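Local coordinates for peroxiredoxin (Clostridioides difficile, PDB 6TSB), which is a bifunctional spore coat protein joining a peroxiredoxin to a family 18 chitinase domain, the part described here, which hydrolyses internal beta-1,4 linkages of chitin, at the interface of chains A and B. Residues are numbered along the deposited sequence; one frame, centred on the assembly and turned at random. Chains: chain A/B, Peroxiredoxin.

Contacts 1 and 2 belong to one two-fold symmetric interface, and the centres of their C-alpha atoms are about 32 Å apart. No residue is shared. In contact 1 chain A offers A:Leu43, the start of strand 261-264 and the junction of strand 268-271 with helix 272-278 to a short turn of chain B; in contact 2 it offers the strands of 286-307 to a loop. Chain A thus meets its partner largely through neighbouring stretches of sequence at two distant places. Such a spread suggests intertwined chains, possibly with exchanged segments, although the coordinates alone do not establish this dimer as the biological form.

Contact 1: the interface of chains A and B. Residues chain A 43, 260-261, 271-273; chain B 336.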
ATOM      1  N   LEU A  43       1.575  24.466 -17.367  1.00 45.48           N
ATOM      2  CA  LEU A  43       1.395  24.301 -18.839  1.00 49.36           C
ATOM      3  C   LEU A  43      -0.096  24.253 -19.196  1.00 51.57           C
ATOM      4  O   LEU A  43      -0.741  23.205 -18.961  1.00 50.95           O
ATOM      5  CB  LEU A  43       2.074  23.002 -19.278  1.00 48.01           C
ATOM      6  CG  LEU A  43       2.000  22.704 -20.769  1.00 53.84           C
ATOM      7  CD1 LEU A  43       2.669  23.819 -21.575  1.00 55.93           C
ATOM      8  CD2 LEU A  43       2.588  21.326 -21.089  1.00 53.27           C
ATOM      9  N   PHE A 260       4.148  14.848 -12.117  1.00 46.09           N
ATOM     10  CA  PHE A 260       2.727  14.659 -11.735  1.00 41.04           C
ATOM     11  C   PHE A 260       2.058  13.902 -12.867  1.00 45.39           C
ATOM     12  O   PHE A 260       0.878  14.075 -13.117  1.00 56.73           O
ATOM     13  CB  PHE A 260       2.050  15.993 -11.454  1.00 39.33           C
ATOM     14  CG  PHE A 260       2.377  16.594 -10.115  1.00 37.59           C
ATOM     15  CD1 PHE A 260       3.320  16.033  -9.273  1.00 41.25           C
ATOM     16  CD2 PHE A 260       1.757  17.754  -9.703  1.00 36.86           C
ATOM     17  CE1 PHE A 260       3.598  16.617  -8.039  1.00 38.66           C
ATOM     18  CE2 PHE A 260       2.027  18.334  -8.472  1.00 37.94           C
ATOM     19  CZ  PHE A 260       2.947  17.757  -7.637  1.00 38.90           C
ATOM     20  N   TYR A 261       2.844  13.099 -13.556  1.00 45.62           N
ATOM     21  CA  TYR A 261       2.365  12.160 -14.590  1.00 50.32           C
ATOM     22  C   TYR A 261       3.065  10.831 -14.347  1.00 53.25           C
ATOM     23  O   TYR A 261       4.033  10.827 -13.575  1.00 60.54           O
ATOM     24  CB  TYR A 261       2.689  12.644 -16.006  1.00 51.54           C
ATOM     25  CG  TYR A 261       4.153  12.878 -16.293  1.00 47.67           C
ATOM     26  CD1 TYR A 261       4.773  14.051 -15.906  1.00 48.57           C
ATOM     27  CD2 TYR A 261       4.906  11.944 -16.986  1.00 51.81           C
ATOM     28  CE1 TYR A 261       6.115  14.277 -16.162  1.00 50.49           C
ATOM     29  CE2 TYR A 261       6.240  12.161 -17.277  1.00 48.20           C
ATOM     30  CZ  TYR A 261       6.848  13.330 -16.847  1.00 53.91           C
ATOM     31  OH  TYR A 261       8.162  13.578 -17.099  1.00 53.88           O
ATOM     32  N   THR A 271      -1.447  11.578 -17.085  1.00 51.33           N
ATOM     33  CA  THR A 271      -1.539  12.594 -16.019  1.00 55.44           C
ATOM     34  C   THR A 271      -1.945  11.895 -14.716  1.00 59.73           C
ATOM     35  O   THR A 271      -2.627  10.840 -14.787  1.00 58.60           O
ATOM     36  CB  THR A 271      -2.549  13.673 -16.413  1.00 61.88           C
ATOM     37  OG1 THR A 271      -3.821  13.018 -16.470  1.00 61.19           O
ATOM     38  CG2 THR A 271      -2.197  14.342 -17.729  1.00 57.52           C
ATOM     39  N   TYR A 272      -1.592  12.454 -13.559  1.00 52.12           N
ATOM     40  CA  TYR A 272      -2.056  11.885 -12.278  1.00 58.29           C
ATOM     41  C   TYR A 272      -3.584  11.739 -12.340  1.00 62.05           C
ATOM     42  O   TYR A 272      -4.073  10.647 -12.051  1.00 64.79           O
ATOM     43  CB  TYR A 272      -1.619  12.713 -11.078  1.00 53.36           C
ATOM     44  CG  TYR A 272      -2.061  12.085  -9.791  1.00 56.13           C
ATOM     45  CD1 TYR A 272      -1.710  10.775  -9.491  1.00 62.10           C
ATOM     46  CD2 TYR A 272      -2.847  12.779  -8.888  1.00 63.75           C
ATOM     47  CE1 TYR A 272      -2.112  10.172  -8.309  1.00 64.56           C
ATOM     48  CE2 TYR A 272      -3.234  12.201  -7.687  1.00 70.01           C
ATOM     49  CZ  TYR A 272      -2.872  10.891  -7.395  1.00 66.40           C
ATOM     50  OH  TYR A 272      -3.253  10.316  -6.207  1.00 61.84           O
ATOM     51  N   ASP A 273      -4.298  12.788 -12.753  1.00 59.04           N
ATOM     52  CA  ASP A 273      -5.770  12.770 -12.970  1.00 58.78           C
ATOM     53  C   ASP A 273      -6.188  11.508 -13.746  1.00 58.31           C
ATOM     54  O   ASP A 273      -7.143  10.853 -13.279  1.00 61.90           O
ATOM     55  CB  ASP A 273      -6.220  14.109 -13.554  1.00 58.06           C
ATOM     56  CG  ASP A 273      -6.037  15.197 -12.507  1.00 61.57           C
ATOM     57  OD1 ASP A 273      -5.725  14.804 -11.344  1.00 54.71           O
ATOM     58  OD2 ASP A 273      -6.173  16.419 -12.848  1.00 54.47           O
TER
ATOM     59  N   TYR B 336      -1.727  18.591 -14.618  1.00 49.78           N
ATOM     60  CA  TYR B 336      -1.863  17.110 -14.605  1.00 48.81           C
ATOM     61  C   TYR B 336      -2.533  16.626 -13.306  1.00 47.40           C
ATOM     62  O   TYR B 336      -2.852  15.433 -13.196  1.00 49.63           O
ATOM     63  CB  TYR B 336      -0.483  16.482 -14.775  1.00 53.50           C
ATOM     64  CG  TYR B 336       0.187  16.709 -16.107  1.00 57.74           C
ATOM     65  CD1 TYR B 336      -0.457  17.310 -17.182  1.00 55.11           C
ATOM     66  CD2 TYR B 336       1.476  16.244 -16.300  1.00 57.15           C
ATOM     67  CE1 TYR B 336       0.177  17.455 -18.409  1.00 59.04           C
ATOM     68  CE2 TYR B 336       2.129  16.405 -17.508  1.00 60.69           C
ATOM     69  CZ  TYR B 336       1.481  17.010 -18.569  1.00 63.15           C
ATOM     70  OH  TYR B 336       2.165  17.126 -19.745  1.00 63.69           O
TER
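The 3-10 turn 334-336 of chain B, through its last residue B:Tyr336, enters a corner of chain A where strands 261-264 and 268-271 meet the start of helix 272-278, with A:Leu43 at the end of strand 37-43 beyond the phenol tip. Its backbone carbonyl is fixed first: A:Asp273 N donates to B:Tyr336 O over 3.0 Å, almost straight at 177°, and the N-H arrives nearly along the C=O axis. This partly negative oxygen accepts from the first helical turn, whose dipole would probably favour it; the A:Asp273 carboxylate also stands close by.

The B:Tyr336 side chain packs against that corner. Its CG stands anti to its own carbonyl carbon (chi1 -66°), which sends the ring away from the helix. A:Thr271 crosses it at about a right angle and lays its methyl CG2 under one face, near the rim, 3.5 Å from B:Tyr336 CD1. At the CD2/CE2 edge A:Tyr261 lies alongside, pointing the same way: its CB is 3.8 Å from B:Tyr336 CD2, and its ring brings A:Tyr261 CD1 in plane, 3.9 Å from B:Tyr336 CE2. A:Phe260 O sits beside B:Tyr336 CB.

Polar cap and apolar seat together hold the turn on chain A. Because B:Tyr336 follows strand 328-332, the last barrel strand in this family, the contact may belong to an exchange of segments between the paired chitinase domains.

Contact 2: the interface of chains A and B. Residues chain A 290, 293, 295, 297, 304, 307; chain B 219-221, 230.
A:Asp290 and B:His221 make the direct polar link. The imidazole NE2 of B:His221 donates to the carboxylate oxygen A:Asp290 OD2 over 2.9 Å, at 165° about the hydrogen. The oxygen lies in the imidazole plane but is met on its anti side, a little out of the carboxylate plane. Its sister oxygen is used within chain A: the backbone A:Ala293 N reaches A:Asp290 OD1 from above the carboxylate plane, at 3.1 Å, and so steadies the acceptor. The negative carboxylate would probably favour a positive imidazole.

A water serves the other ring nitrogen, standing 2.8 Å from B:His221 ND1 and 2.6 Å from the hydroxyl A:Ser307 OG. Both ring nitrogens therefore have partners, which should fix the imidazole's rotation.

Apolar groups enclose the ring on both faces and restrict its tilt. The methyl A:Val295 CG2 sits centrally over one face, 3.5 Å from the centroid. On the opposite face, offset toward CE1, A:Phe304 presents its CE2/CZ edge, the planes turned by 66°; A:Phe304 CE2 is 3.7 Å from B:His221 CE1. The imidazole is thus held between methyl and phenyl edge. The phenyl reaches this far because its CG is anti to its backbone N (chi1 -178°). B:Arg219 O covers one phenyl face, 3.2 Å from A:Phe304 CD1. B:Leu230 directs CD1 at the phenol end of A:Tyr297, crossing it at about a right angle, and its aliphatic chain shields A:Asp290 OD2 from one side.

In the fold, strands 286-290, 295-300 and 303-307 of chain A, probably an insertion in the family 18 TIM barrel, are received by loops of the partner's barrel domain.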
ATOM      1  N   ASP A 290      -4.118   0.353   9.386  1.00 66.14           N
ATOM      2  CA  ASP A 290      -3.893   0.598  10.830  1.00 58.33           C
ATOM      3  C   ASP A 290      -2.615  -0.151  11.203  1.00 57.97           C
ATOM      4  O   ASP A 290      -2.646  -1.385  11.233  1.00 58.61           O
ATOM      5  CB  ASP A 290      -5.130   0.183  11.619  1.00 58.15           C
ATOM      6  CG  ASP A 290      -5.221   0.772  13.009  1.00 58.38           C
ATOM      7  OD1 ASP A 290      -4.143   1.058  13.603  1.00 52.63           O
ATOM      8  OD2 ASP A 290      -6.380   0.942  13.486  1.00 58.06           O
ATOM      9  N   ALA A 293      -3.116  -1.517  14.975  1.00 62.64           N
ATOM     10  CA  ALA A 293      -4.028  -2.682  14.815  1.00 54.43           C
ATOM     11  C   ALA A 293      -3.391  -3.794  13.974  1.00 51.21           C
ATOM     12  O   ALA A 293      -3.668  -4.966  14.285  1.00 53.58           O
ATOM     13  CB  ALA A 293      -5.332  -2.236  14.209  1.00 57.21           C
ATOM     14  N   VAL A 295      -3.823  -4.406  10.654  1.00 48.09           N
ATOM     15  CA  VAL A 295      -4.829  -4.947   9.692  1.00 52.92           C
ATOM     16  C   VAL A 295      -5.212  -3.901   8.638  1.00 55.17           C
ATOM     17  O   VAL A 295      -5.257  -2.704   8.932  1.00 53.89           O
ATOM     18  CB  VAL A 295      -6.093  -5.428  10.424  1.00 49.69           C
ATOM     19  CG1 VAL A 295      -5.788  -6.672  11.234  1.00 56.66           C
ATOM     20  CG2 VAL A 295      -6.737  -4.339  11.279  1.00 50.61           C
ATOM     21  N   TYR A 297      -7.903  -1.946   5.887  1.00 60.71           N
ATOM     22  CA  TYR A 297      -9.317  -1.514   5.833  1.00 60.95           C
ATOM     23  C   TYR A 297      -9.514  -0.618   4.609  1.00 63.77           C
ATOM     24  O   TYR A 297      -8.515  -0.258   3.967  1.00 59.62           O
ATOM     25  CB  TYR A 297      -9.713  -0.852   7.157  1.00 62.80           C
ATOM     26  CG  TYR A 297      -9.120   0.501   7.484  1.00 64.61           C
ATOM     27  CD1 TYR A 297      -7.788   0.659   7.855  1.00 66.46           C
ATOM     28  CD2 TYR A 297      -9.931   1.630   7.506  1.00 67.03           C
ATOM     29  CE1 TYR A 297      -7.278   1.909   8.198  1.00 68.25           C
ATOM     30  CE2 TYR A 297      -9.439   2.882   7.842  1.00 71.55           C
ATOM     31  CZ  TYR A 297      -8.107   3.029   8.196  1.00 75.03           C
ATOM     32  OH  TYR A 297      -7.655   4.284   8.528  1.00 66.09           O
ATOM     33  N   PHE A 304     -14.993   4.890   7.263  1.00 91.14           N
ATOM     34  CA  PHE A 304     -14.518   3.482   7.339  1.00 83.46           C
ATOM     35  C   PHE A 304     -15.623   2.576   6.765  1.00 76.76           C
ATOM     36  O   PHE A 304     -16.801   2.690   7.209  1.00 65.41           O
ATOM     37  CB  PHE A 304     -14.147   3.167   8.794  1.00 77.92           C
ATOM     38  CG  PHE A 304     -13.597   1.789   9.074  1.00 74.70           C
ATOM     39  CD1 PHE A 304     -14.415   0.665   9.040  1.00 73.66           C
ATOM     40  CD2 PHE A 304     -12.274   1.622   9.437  1.00 67.73           C
ATOM     41  CE1 PHE A 304     -13.909  -0.593   9.326  1.00 70.86           C
ATOM     42  CE2 PHE A 304     -11.769   0.359   9.711  1.00 74.04           C
ATOM     43  CZ  PHE A 304     -12.585  -0.748   9.651  1.00 67.12           C
ATOM     44  N   SER A 307     -13.505  -3.970   6.729  1.00 60.29           N
ATOM     45  CA  SER A 307     -12.437  -4.648   7.511  1.00 55.91           C
ATOM     46  C   SER A 307     -12.199  -6.058   6.948  1.00 52.43           C
ATOM     47  O   SER A 307     -13.140  -6.857   6.909  1.00 55.60           O
ATOM     48  CB  SER A 307     -12.805  -4.711   8.979  1.00 61.22           C
ATOM     49  OG  SER A 307     -11.782  -5.337   9.756  1.00 61.59           O
TER
ATOM     50  N   ARG B 219     -18.277   0.489  12.526  1.00 91.44           N
ATOM     51  CA  ARG B 219     -17.244   0.845  11.510  1.00 89.88           C
ATOM     52  C   ARG B 219     -15.850   0.721  12.137  1.00 85.56           C
ATOM     53  O   ARG B 219     -15.058   1.680  12.048  1.00 82.92           O
ATOM     54  CB  ARG B 219     -17.479   2.255  10.961  1.00 96.10           C
ATOM     55  CG  ARG B 219     -18.687   2.385  10.042  1.00104.16           C
ATOM     56  CD  ARG B 219     -18.934   3.828   9.638  1.00107.56           C
ATOM     57  NE  ARG B 219     -19.707   4.534  10.658  1.00109.95           N
ATOM     58  CZ  ARG B 219     -20.805   5.254  10.441  1.00105.46           C
ATOM     59  NH1 ARG B 219     -21.427   5.834  11.455  1.00106.49           N
ATOM     60  NH2 ARG B 219     -21.273   5.407   9.214  1.00105.99           N
ATOM     61  N   LYS B 220     -15.566  -0.425  12.750  1.00 80.29           N
ATOM     62  CA  LYS B 220     -14.266  -0.719  13.396  1.00 74.70           C
ATOM     63  C   LYS B 220     -13.719  -1.993  12.744  1.00 68.11           C
ATOM     64  O   LYS B 220     -14.441  -2.553  11.885  1.00 59.62           O
ATOM     65  CB  LYS B 220     -14.459  -0.876  14.906  1.00 83.53           C
ATOM     66  CG  LYS B 220     -15.300   0.190  15.601  1.00 90.04           C
ATOM     67  CD  LYS B 220     -14.724   1.592  15.547  1.00 94.43           C
ATOM     68  CE  LYS B 220     -14.759   2.314  16.880  1.00 96.05           C
ATOM     69  NZ  LYS B 220     -13.464   2.182  17.589  1.00 98.33           N
ATOM     70  N   HIS B 221     -12.519  -2.433  13.142  1.00 53.28           N
ATOM     71  CA  HIS B 221     -11.907  -3.715  12.703  1.00 59.57           C
ATOM     72  C   HIS B 221     -12.645  -4.908  13.317  1.00 61.26           C
ATOM     73  O   HIS B 221     -13.066  -4.827  14.510  1.00 56.22           O
ATOM     74  CB  HIS B 221     -10.434  -3.827  13.090  1.00 56.35           C
ATOM     75  CG  HIS B 221      -9.622  -2.666  12.651  1.00 59.92           C
ATOM     76  ND1 HIS B 221      -9.574  -2.274  11.334  1.00 62.53           N
ATOM     77  CD2 HIS B 221      -8.824  -1.826  13.343  1.00 63.10           C
ATOM     78  CE1 HIS B 221      -8.774  -1.239  11.225  1.00 62.71           C
ATOM     79  NE2 HIS B 221      -8.291  -0.949  12.446  1.00 65.81           N
ATOM     80  N   LEU B 230      -9.337   2.220  15.975  1.00 74.40           N
ATOM     81  CA  LEU B 230     -10.354   1.710  15.021  1.00 80.71           C
ATOM     82  C   LEU B 230     -10.808   0.292  15.399  1.00 70.75           C
ATOM     83  O   LEU B 230     -11.460  -0.348  14.568  1.00 63.19           O
ATOM     84  CB  LEU B 230      -9.728   1.762  13.626  1.00 83.46           C
ATOM     85  CG  LEU B 230      -9.357   3.167  13.154  1.00 85.87           C
ATOM     86  CD1 LEU B 230      -8.526   3.111  11.875  1.00 77.84           C
ATOM     87  CD2 LEU B 230     -10.616   4.016  12.972  1.00 86.50           C
TER
HETATM   88  O   HOH W   1      -9.453  -4.328   9.501  1.00 45.25           O